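Long-range contacts in putative cytoplasmic protein (Salmonella enterica subsp. enterica serovar Typhimurium, PDB 4IQN), which is of unknown function, a putative cytoplasmic protein of the DUF5066 family with a mixed helix and strand fold: residues A[35-40]-A[138-143]; A[87-92]-A[122-127]. All coordinates share one frame; numbering follows the deposited sequence.

Interaction 1. Residues A[35-40]-A[138-143]; sequences LRVRKY and IYITER
Lys39, whose tip reaches across to Glu142, lays its CG over one face of the neighbouring Tyr40 ring, 3.6 Å above the plane and offset toward the rim. Chi1 (179°) sets CG anti to the backbone N; beyond it the lysine chain bends at chi2 and chi4 and passes Thr141 O. Its CE comes to 3.4 Å from the Thr141 O, and NZ meets Glu142 OE2 at 3.4 Å in a salt bridge whose hydrogen bond is weak. The two side chains cross obliquely, and Glu142 is exposed to solvent.

Beside this polar pair the contact is apolar. The CG2 branch of Ile140 packs 4.2 Å from Val37 CG1 and also lies 3.9 Å from Arg38 O, a carbonyl oxygen buried here without a polar partner. The backbones themselves are bridged by a water, which donates to both Lys39 O (2.7 Å) and Ile140 O (2.8 Å) and sits to one side of the line between these two close carbonyl oxygens. Thr141 turns its CB away, and its OG1 bonds to Asp203 in helix 190-207.

Ile140 is the centre of an inverse gamma turn, with a weak bond from Thr141 N to Tyr139 O. The contact joins a small mixed sheet to the antiparallel sheet, Val37 of strand 36-38 and the residues just after it packing against Ile140 and its turn.

Interaction 2. Residues A[87-92]-A[122-127]; sequences IHSYSP and LPALIR
Tyr90 and Ser89 bind the backbone of Leu125 where the loop between strand 86-87 and helix 93-99 passes over strand 124-128, an outermost strand of the four-stranded antiparallel sheet. Loop and strand run 80° apart, so they meet over a short length instead of pairing as strands.

Hydrogen bonds fix the crossing at Leu125. Its N-H donates to Ser89 OG at 3.0 Å, and its O accepts from Tyr90 N, also at 3.0 Å and nearly straight (167°). Ser89 OG, set beside its own carbonyl carbon, donates a hydrogen bond to Tyr90 O, which it approaches from above the carbonyl plane; the hydroxyl is therefore both acceptor and donor. A water donating to His88 O and to Leu125 O gives the latter oxygen a second partner.

The aromatic contact lies two residues further along the strand. Arg127 CB sits over the centre of one face of the Tyr90 ring, 3.7 Å from the centroid, in a CH-pi contact. The rest of the arginine chain continues across the ring toward its hydroxyl, and the guanidinium stands almost perpendicular to the ring, the planes 88° apart. Both polar ends turn to Glu95 of helix 93-99, whose OE2 is hydrogen-bonded to Tyr90 OH and forms a salt bridge with Arg127 NE.

Apolar packing completes the contact. Ile87 CG2 meets Ile126 CG1 at 4.3 Å, and Ser89 CB lies against Ala124 CB. Pro92, at the N-cap position of helix 93-99, crosses Leu125 at about a right angle, its CD 3.8 Å from Leu125 CD1.

Interaction 2 is nested within the chain loop that interaction 1 closes, and their centres lie about 8 Å apart. Backbone pairing joins them on both sides: Ile138 N is 2.8 Å from Ile126 O, a probable hydrogen bond between neighbouring strands of the antiparallel sheet, and Arg36 O is likewise 2.8 Å from Ile87 N in the mixed sheet. Each bond lies within one sheet; the sheets themselves meet through an apolar core in which Ile126 touches both Val37 and Ile140 while Ile87 also packs on Val37. A backbone bond between Ala124 and Lys39 adds a direct link. No active site or ligand is known near either contact.

Interaction 1. Residues A[35-40]-A[138-143]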
ATOM      1  N   LEU A  35      13.979  10.106   3.668  1.00 29.44           N
ATOM      2  CA  LEU A  35      12.555   9.766   3.667  1.00 32.53           C
ATOM      3  C   LEU A  35      12.102   9.130   4.971  1.00 28.67           C
ATOM      4  O   LEU A  35      12.794   8.306   5.559  1.00 31.64           O
ATOM      5  CB  LEU A  35      12.192   8.852   2.493  1.00 29.97           C
ATOM      6  CG  LEU A  35      12.439   9.425   1.081  1.00 33.63           C
ATOM      7  CD1 LEU A  35      12.126   8.336   0.075  1.00 34.12           C
ATOM      8  CD2 LEU A  35      11.603  10.662   0.787  1.00 32.21           C
ATOM      9  N   ARG A  36      10.928   9.552   5.406  1.00 26.45           N
ATOM     10  CA  ARG A  36      10.228   8.987   6.550  1.00 26.58           C
ATOM     11  C   ARG A  36       8.758   8.897   6.157  1.00 25.15           C
ATOM     12  O   ARG A  36       8.344   9.487   5.153  1.00 28.29           O
ATOM     13  CB  ARG A  36      10.394   9.897   7.771  1.00 30.10           C
ATOM     14  CG  ARG A  36      11.845  10.076   8.216  1.00 28.59           C
ATOM     15  CD  ARG A  36      12.362   8.969   9.113  1.00 38.63           C
ATOM     16  NE  ARG A  36      11.631   8.975  10.373  1.00 46.24           N
ATOM     17  CZ  ARG A  36      11.761   8.076  11.339  1.00 45.95           C
ATOM     18  NH1 ARG A  36      12.618   7.064  11.223  1.00 55.06           N
ATOM     19  NH2 ARG A  36      11.018   8.199  12.431  1.00 45.03           N
ATOM     20  N   VAL A  37       7.956   8.175   6.932  1.00 24.60           N
ATOM     21  CA  VAL A  37       6.512   8.142   6.682  1.00 22.04           C
ATOM     22  C   VAL A  37       5.768   8.473   7.986  1.00 26.89           C
ATOM     23  O   VAL A  37       6.179   8.040   9.080  1.00 27.71           O
ATOM     24  CB  VAL A  37       6.059   6.770   6.056  1.00 22.45           C
ATOM     25  CG1 VAL A  37       6.509   5.624   6.904  1.00 23.27           C
ATOM     26  CG2 VAL A  37       4.538   6.744   5.814  1.00 22.63           C
ATOM     27  N   ARG A  38       4.680   9.244   7.886  1.00 22.85           N
ATOM     28  CA  ARG A  38       3.784   9.397   9.043  1.00 24.53           C
ATOM     29  C   ARG A  38       3.367   8.043   9.622  1.00 23.12           C
ATOM     30  O   ARG A  38       3.116   7.096   8.868  1.00 24.49           O
ATOM     31  CB  ARG A  38       2.568  10.249   8.678  1.00 23.27           C
ATOM     32  CG  ARG A  38       2.929  11.709   8.449  1.00 24.38           C
ATOM     33  CD  ARG A  38       3.196  12.405   9.756  1.00 27.93           C
ATOM     34  NE  ARG A  38       3.329  13.862   9.579  1.00 31.06           N
ATOM     35  CZ  ARG A  38       2.302  14.696   9.518  1.00 32.72           C
ATOM     36  NH1 ARG A  38       1.057  14.234   9.620  1.00 30.06           N
ATOM     37  NH2 ARG A  38       2.520  16.002   9.363  1.00 34.68           N
ATOM     38  N   LYS A  39       3.337   7.936  10.951  1.00 25.56           N
ATOM     39  CA  LYS A  39       2.959   6.697  11.635  1.00 24.62           C
ATOM     40  C   LYS A  39       1.444   6.473  11.647  1.00 25.42           C
ATOM     41  O   LYS A  39       0.988   5.321  11.617  1.00 24.01           O
ATOM     42  CB  LYS A  39       3.498   6.710  13.070  1.00 28.41           C
ATOM     43  CG  LYS A  39       3.201   5.522  13.974  1.00 40.22           C
ATOM     44  CD  LYS A  39       3.903   4.228  13.563  1.00 52.11           C
ATOM     45  CE  LYS A  39       3.592   3.046  14.499  1.00 48.52           C
ATOM     46  NZ  LYS A  39       4.411   3.038  15.729  1.00 48.92           N
ATOM     47  N   TYR A  40       0.674   7.555  11.687  1.00 20.43           N
ATOM     48  CA  TYR A  40      -0.775   7.474  11.893  1.00 23.43           C
ATOM     49  C   TYR A  40      -1.563   8.097  10.764  1.00 23.09           C
ATOM     50  O   TYR A  40      -1.081   8.956  10.025  1.00 26.68           O
ATOM     51  CB  TYR A  40      -1.147   8.145  13.221  1.00 25.11           C
ATOM     52  CG  TYR A  40      -0.505   7.479  14.423  1.00 25.83           C
ATOM     53  CD1 TYR A  40      -0.946   6.266  14.850  1.00 32.00           C
ATOM     54  CD2 TYR A  40       0.576   8.073  15.116  1.00 27.72           C
ATOM     55  CE1 TYR A  40      -0.370   5.618  15.920  1.00 35.15           C
ATOM     56  CE2 TYR A  40       1.154   7.431  16.210  1.00 35.22           C
ATOM     57  CZ  TYR A  40       0.664   6.197  16.595  1.00 34.49           C
ATOM     58  OH  TYR A  40       1.183   5.506  17.637  1.00 36.48           O
ATOM     59  N   ILE A 138       0.209  -0.148   1.676  1.00 17.08           N
ATOM     60  CA  ILE A 138       1.115  -0.562   2.672  1.00 17.67           C
ATOM     61  C   ILE A 138       0.523  -0.071   3.990  1.00 16.30           C
ATOM     62  O   ILE A 138       0.169   1.124   4.120  1.00 20.36           O
ATOM     63  CB  ILE A 138       2.541  -0.004   2.442  1.00 18.66           C
ATOM     64  CG1 ILE A 138       3.034  -0.260   1.012  1.00 22.25           C
ATOM     65  CG2 ILE A 138       3.496  -0.648   3.402  1.00 20.82           C
ATOM     66  CD1 ILE A 138       4.414   0.338   0.775  1.00 22.91           C
ATOM     67  N   TYR A 139       0.417  -0.988   4.938  1.00 17.55           N
ATOM     68  CA  TYR A 139      -0.271  -0.749   6.217  1.00 17.77           C
ATOM     69  C   TYR A 139       0.780  -0.420   7.244  1.00 18.90           C
ATOM     70  O   TYR A 139       1.512  -1.307   7.684  1.00 18.95           O
ATOM     71  CB  TYR A 139      -1.046  -2.025   6.626  1.00 18.07           C
ATOM     72  CG  TYR A 139      -2.223  -1.797   7.524  1.00 17.98           C
ATOM     73  CD1 TYR A 139      -3.318  -1.045   7.098  1.00 18.81           C
ATOM     74  CD2 TYR A 139      -2.272  -2.347   8.806  1.00 18.77           C
ATOM     75  CE1 TYR A 139      -4.426  -0.830   7.941  1.00 17.97           C
ATOM     76  CE2 TYR A 139      -3.388  -2.130   9.646  1.00 19.03           C
ATOM     77  CZ  TYR A 139      -4.454  -1.370   9.211  1.00 16.94           C
ATOM     78  OH  TYR A 139      -5.565  -1.152  10.045  1.00 22.94           O
ATOM     79  N   ILE A 140       0.885   0.866   7.621  1.00 19.00           N
ATOM     80  CA  ILE A 140       2.031   1.321   8.397  1.00 19.43           C
ATOM     81  C   ILE A 140       1.813   1.097   9.905  1.00 22.03           C
ATOM     82  O   ILE A 140       1.358   1.977  10.614  1.00 22.40           O
ATOM     83  CB  ILE A 140       2.314   2.789   8.116  1.00 20.18           C
ATOM     84  CG1 ILE A 140       2.438   3.069   6.624  1.00 17.51           C
ATOM     85  CG2 ILE A 140       3.581   3.261   8.860  1.00 22.97           C
ATOM     86  CD1 ILE A 140       3.525   2.302   5.868  1.00 21.26           C
ATOM     87  N   THR A 141       2.105  -0.113  10.363  1.00 21.31           N
ATOM     88  CA  THR A 141       1.976  -0.496  11.749  1.00 23.44           C
ATOM     89  C   THR A 141       3.377  -0.717  12.268  1.00 24.56           C
ATOM     90  O   THR A 141       4.026   0.244  12.702  1.00 24.03           O
ATOM     91  CB  THR A 141       1.089  -1.731  11.910  1.00 19.41           C
ATOM     92  OG1 THR A 141       1.507  -2.702  10.967  1.00 19.29           O
ATOM     93  CG2 THR A 141      -0.347  -1.380  11.627  1.00 23.38           C
ATOM     94  N   GLU A 142       3.886  -1.932  12.167  1.00 23.14           N
ATOM     95  CA  GLU A 142       5.205  -2.260  12.714  1.00 25.52           C
ATOM     96  C   GLU A 142       5.927  -3.030  11.631  1.00 23.12           C
ATOM     97  O   GLU A 142       5.299  -3.825  10.919  1.00 22.59           O
ATOM     98  CB  GLU A 142       5.109  -3.114  13.994  1.00 23.79           C
ATOM     99  CG  GLU A 142       4.349  -2.495  15.160  1.00 28.19           C
ATOM    100  CD  GLU A 142       5.032  -1.236  15.721  1.00 39.63           C
ATOM    101  OE1 GLU A 142       6.277  -1.134  15.602  1.00 46.87           O
ATOM    102  OE2 GLU A 142       4.335  -0.334  16.282  1.00 57.03           O
ATOM    103  N   ARG A 143       7.218  -2.769  11.479  1.00 21.78           N
ATOM    104  CA  ARG A 143       8.038  -3.551  10.559  1.00 24.68           C
ATOM    105  C   ARG A 143       8.409  -4.921  11.120  1.00 21.65           C
ATOM    106  O   ARG A 143       8.584  -5.111  12.315  1.00 25.70           O
ATOM    107  CB  ARG A 143       9.289  -2.777  10.178  1.00 23.16           C
ATOM    108  CG  ARG A 143       8.942  -1.462   9.518  1.00 26.19           C
ATOM    109  CD  ARG A 143      10.073  -0.864   8.697  1.00 30.02           C
ATOM    110  NE  ARG A 143      11.308  -0.776   9.450  1.00 30.58           N
ATOM    111  CZ  ARG A 143      12.504  -0.603   8.893  1.00 29.76           C
ATOM    112  NH1 ARG A 143      12.660  -0.482   7.548  1.00 26.67           N
ATOM    113  NH2 ARG A 143      13.556  -0.557   9.681  1.00 36.74           N
TER
HETATM  114  O   HOH W   1       0.730   3.075  13.089  1.00 28.17           O

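Interaction 2. Residues A[87-92]-A[122-127]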
ATOM      1  N   ILE A  87       6.517  11.247   4.000  1.00 25.07           N
ATOM      2  CA  ILE A  87       5.354  10.736   3.268  1.00 23.83           C
ATOM      3  C   ILE A  87       4.140  10.853   4.173  1.00 24.79           C
ATOM      4  O   ILE A  87       4.065  10.172   5.193  1.00 22.05           O
ATOM      5  CB  ILE A  87       5.542   9.259   2.870  1.00 24.49           C
ATOM      6  CG1 ILE A  87       6.792   9.096   1.978  1.00 28.91           C
ATOM      7  CG2 ILE A  87       4.302   8.763   2.160  1.00 24.11           C
ATOM      8  CD1 ILE A  87       7.222   7.664   1.691  1.00 27.51           C
ATOM      9  N   HIS A  88       3.210  11.730   3.807  1.00 21.73           N
ATOM     10  CA  HIS A  88       1.977  11.915   4.587  1.00 23.81           C
ATOM     11  C   HIS A  88       1.048  10.723   4.299  1.00 22.98           C
ATOM     12  O   HIS A  88       1.148  10.102   3.258  1.00 22.93           O
ATOM     13  CB  HIS A  88       1.316  13.231   4.236  1.00 23.55           C
ATOM     14  CG  HIS A  88       2.068  14.423   4.751  1.00 29.26           C
ATOM     15  ND1 HIS A  88       1.543  15.287   5.683  1.00 36.74           N
ATOM     16  CD2 HIS A  88       3.327  14.850   4.507  1.00 34.75           C
ATOM     17  CE1 HIS A  88       2.441  16.217   5.969  1.00 36.40           C
ATOM     18  NE2 HIS A  88       3.534  15.968   5.272  1.00 32.61           N
ATOM     19  N   SER A  89       0.210  10.387   5.267  1.00 23.60           N
ATOM     20  CA  SER A  89      -0.688   9.265   5.130  1.00 23.43           C
ATOM     21  C   SER A  89      -1.695   9.486   4.005  1.00 22.46           C
ATOM     22  O   SER A  89      -2.147  10.579   3.723  1.00 21.23           O
ATOM     23  CB  SER A  89      -1.410   8.907   6.466  1.00 22.45           C
ATOM     24  OG  SER A  89      -2.272   7.760   6.280  1.00 22.68           O
ATOM     25  N   TYR A  90      -2.076   8.381   3.383  1.00 22.02           N
ATOM     26  CA  TYR A  90      -3.172   8.360   2.461  1.00 22.93           C
ATOM     27  C   TYR A  90      -4.390   7.955   3.273  1.00 22.47           C
ATOM     28  O   TYR A  90      -4.272   7.260   4.281  1.00 26.70           O
ATOM     29  CB  TYR A  90      -2.881   7.282   1.421  1.00 22.76           C
ATOM     30  CG  TYR A  90      -3.761   7.223   0.223  1.00 22.22           C
ATOM     31  CD1 TYR A  90      -3.470   7.979  -0.922  1.00 24.83           C
ATOM     32  CD2 TYR A  90      -4.892   6.358   0.190  1.00 22.55           C
ATOM     33  CE1 TYR A  90      -4.273   7.914  -2.045  1.00 27.64           C
ATOM     34  CE2 TYR A  90      -5.700   6.314  -0.923  1.00 21.87           C
ATOM     35  CZ  TYR A  90      -5.363   7.070  -2.034  1.00 25.85           C
ATOM     36  OH  TYR A  90      -6.099   7.016  -3.157  1.00 23.62           O
ATOM     37  N   SER A  91      -5.556   8.356   2.821  1.00 25.17           N
ATOM     38  CA  SER A  91      -6.794   7.964   3.497  1.00 27.08           C
ATOM     39  C   SER A  91      -7.706   7.431   2.415  1.00 24.75           C
ATOM     40  O   SER A  91      -7.824   8.050   1.378  1.00 27.62           O
ATOM     41  CB  SER A  91      -7.432   9.160   4.220  1.00 30.42           C
ATOM     42  OG  SER A  91      -8.663   8.776   4.854  1.00 31.99           O
ATOM     43  N   PRO A  92      -8.371   6.289   2.665  1.00 23.11           N
ATOM     44  CA  PRO A  92      -9.103   5.646   1.620  1.00 23.80           C
ATOM     45  C   PRO A  92     -10.542   6.136   1.405  1.00 21.71           C
ATOM     46  O   PRO A  92     -11.398   5.381   0.975  1.00 19.90           O
ATOM     47  CB  PRO A  92      -9.133   4.208   2.120  1.00 25.49           C
ATOM     48  CG  PRO A  92      -9.340   4.375   3.594  1.00 27.12           C
ATOM     49  CD  PRO A  92      -8.502   5.572   3.945  1.00 22.87           C
ATOM     50  N   LEU A 122      -5.899   4.693  14.103  1.00 20.36           N
ATOM     51  CA  LEU A 122      -5.706   4.094  12.752  1.00 19.91           C
ATOM     52  C   LEU A 122      -4.273   4.362  12.263  1.00 19.60           C
ATOM     53  O   LEU A 122      -3.741   5.459  12.463  1.00 24.37           O
ATOM     54  CB  LEU A 122      -6.729   4.598  11.751  1.00 19.07           C
ATOM     55  CG  LEU A 122      -8.161   4.060  11.898  1.00 20.27           C
ATOM     56  CD1 LEU A 122      -9.107   4.954  11.094  1.00 22.96           C
ATOM     57  CD2 LEU A 122      -8.236   2.587  11.443  1.00 23.72           C
ATOM     58  N   PRO A 123      -3.623   3.349  11.676  1.00 18.30           N
ATOM     59  CA  PRO A 123      -2.284   3.531  11.175  1.00 18.56           C
ATOM     60  C   PRO A 123      -2.282   4.258   9.855  1.00 16.62           C
ATOM     61  O   PRO A 123      -3.284   4.292   9.143  1.00 20.38           O
ATOM     62  CB  PRO A 123      -1.787   2.099  10.949  1.00 21.51           C
ATOM     63  CG  PRO A 123      -3.023   1.328  10.675  1.00 22.71           C
ATOM     64  CD  PRO A 123      -4.078   1.949  11.524  1.00 20.13           C
ATOM     65  N   ALA A 124      -1.138   4.828   9.514  1.00 18.16           N
ATOM     66  CA  ALA A 124      -0.948   5.431   8.196  1.00 16.98           C
ATOM     67  C   ALA A 124      -1.064   4.414   7.094  1.00 16.53           C
ATOM     68  O   ALA A 124      -0.878   3.244   7.353  1.00 18.13           O
ATOM     69  CB  ALA A 124       0.399   6.118   8.103  1.00 21.56           C
ATOM     70  N   LEU A 125      -1.344   4.888   5.888  1.00 17.38           N
ATOM     71  CA  LEU A 125      -1.393   4.064   4.678  1.00 19.23           C
ATOM     72  C   LEU A 125      -0.528   4.700   3.621  1.00 19.21           C
ATOM     73  O   LEU A 125      -0.480   5.901   3.503  1.00 20.74           O
ATOM     74  CB  LEU A 125      -2.824   3.962   4.108  1.00 18.21           C
ATOM     75  CG  LEU A 125      -3.879   3.420   5.059  1.00 19.90           C
ATOM     76  CD1 LEU A 125      -5.288   3.590   4.506  1.00 21.91           C
ATOM     77  CD2 LEU A 125      -3.579   1.962   5.335  1.00 16.93           C
ATOM     78  N   ILE A 126       0.148   3.861   2.845  1.00 17.47           N
ATOM     79  CA  ILE A 126       0.799   4.273   1.621  1.00 19.09           C
ATOM     80  C   ILE A 126       0.078   3.585   0.494  1.00 18.28           C
ATOM     81  O   ILE A 126      -0.002   2.334   0.475  1.00 19.82           O
ATOM     82  CB  ILE A 126       2.301   3.901   1.594  1.00 19.76           C
ATOM     83  CG1 ILE A 126       3.106   4.666   2.662  1.00 19.73           C
ATOM     84  CG2 ILE A 126       2.898   4.179   0.229  1.00 21.07           C
ATOM     85  CD1 ILE A 126       4.574   4.252   2.693  1.00 18.79           C
ATOM     86  N   ARG A 127      -0.410   4.363  -0.466  1.00 20.44           N
ATOM     87  CA  ARG A 127      -1.155   3.781  -1.596  1.00 17.11           C
ATOM     88  C   ARG A 127      -0.188   3.182  -2.585  1.00 19.48           C
ATOM     89  O   ARG A 127       0.814   3.797  -2.935  1.00 21.36           O
ATOM     90  CB  ARG A 127      -1.993   4.853  -2.292  1.00 21.90           C
ATOM     91  CG  ARG A 127      -2.946   4.400  -3.392  1.00 21.37           C
ATOM     92  CD  ARG A 127      -3.966   3.413  -2.885  1.00 24.59           C
ATOM     93  NE  ARG A 127      -5.170   3.475  -3.699  1.00 23.64           N
ATOM     94  CZ  ARG A 127      -5.426   2.712  -4.762  1.00 26.85           C
ATOM     95  NH1 ARG A 127      -4.581   1.757  -5.172  1.00 29.03           N
ATOM     96  NH2 ARG A 127      -6.567   2.891  -5.391  1.00 25.82           N
TER
HETATM   97  O   HOH W   2       0.997   7.677   1.904  1.00 23.17           O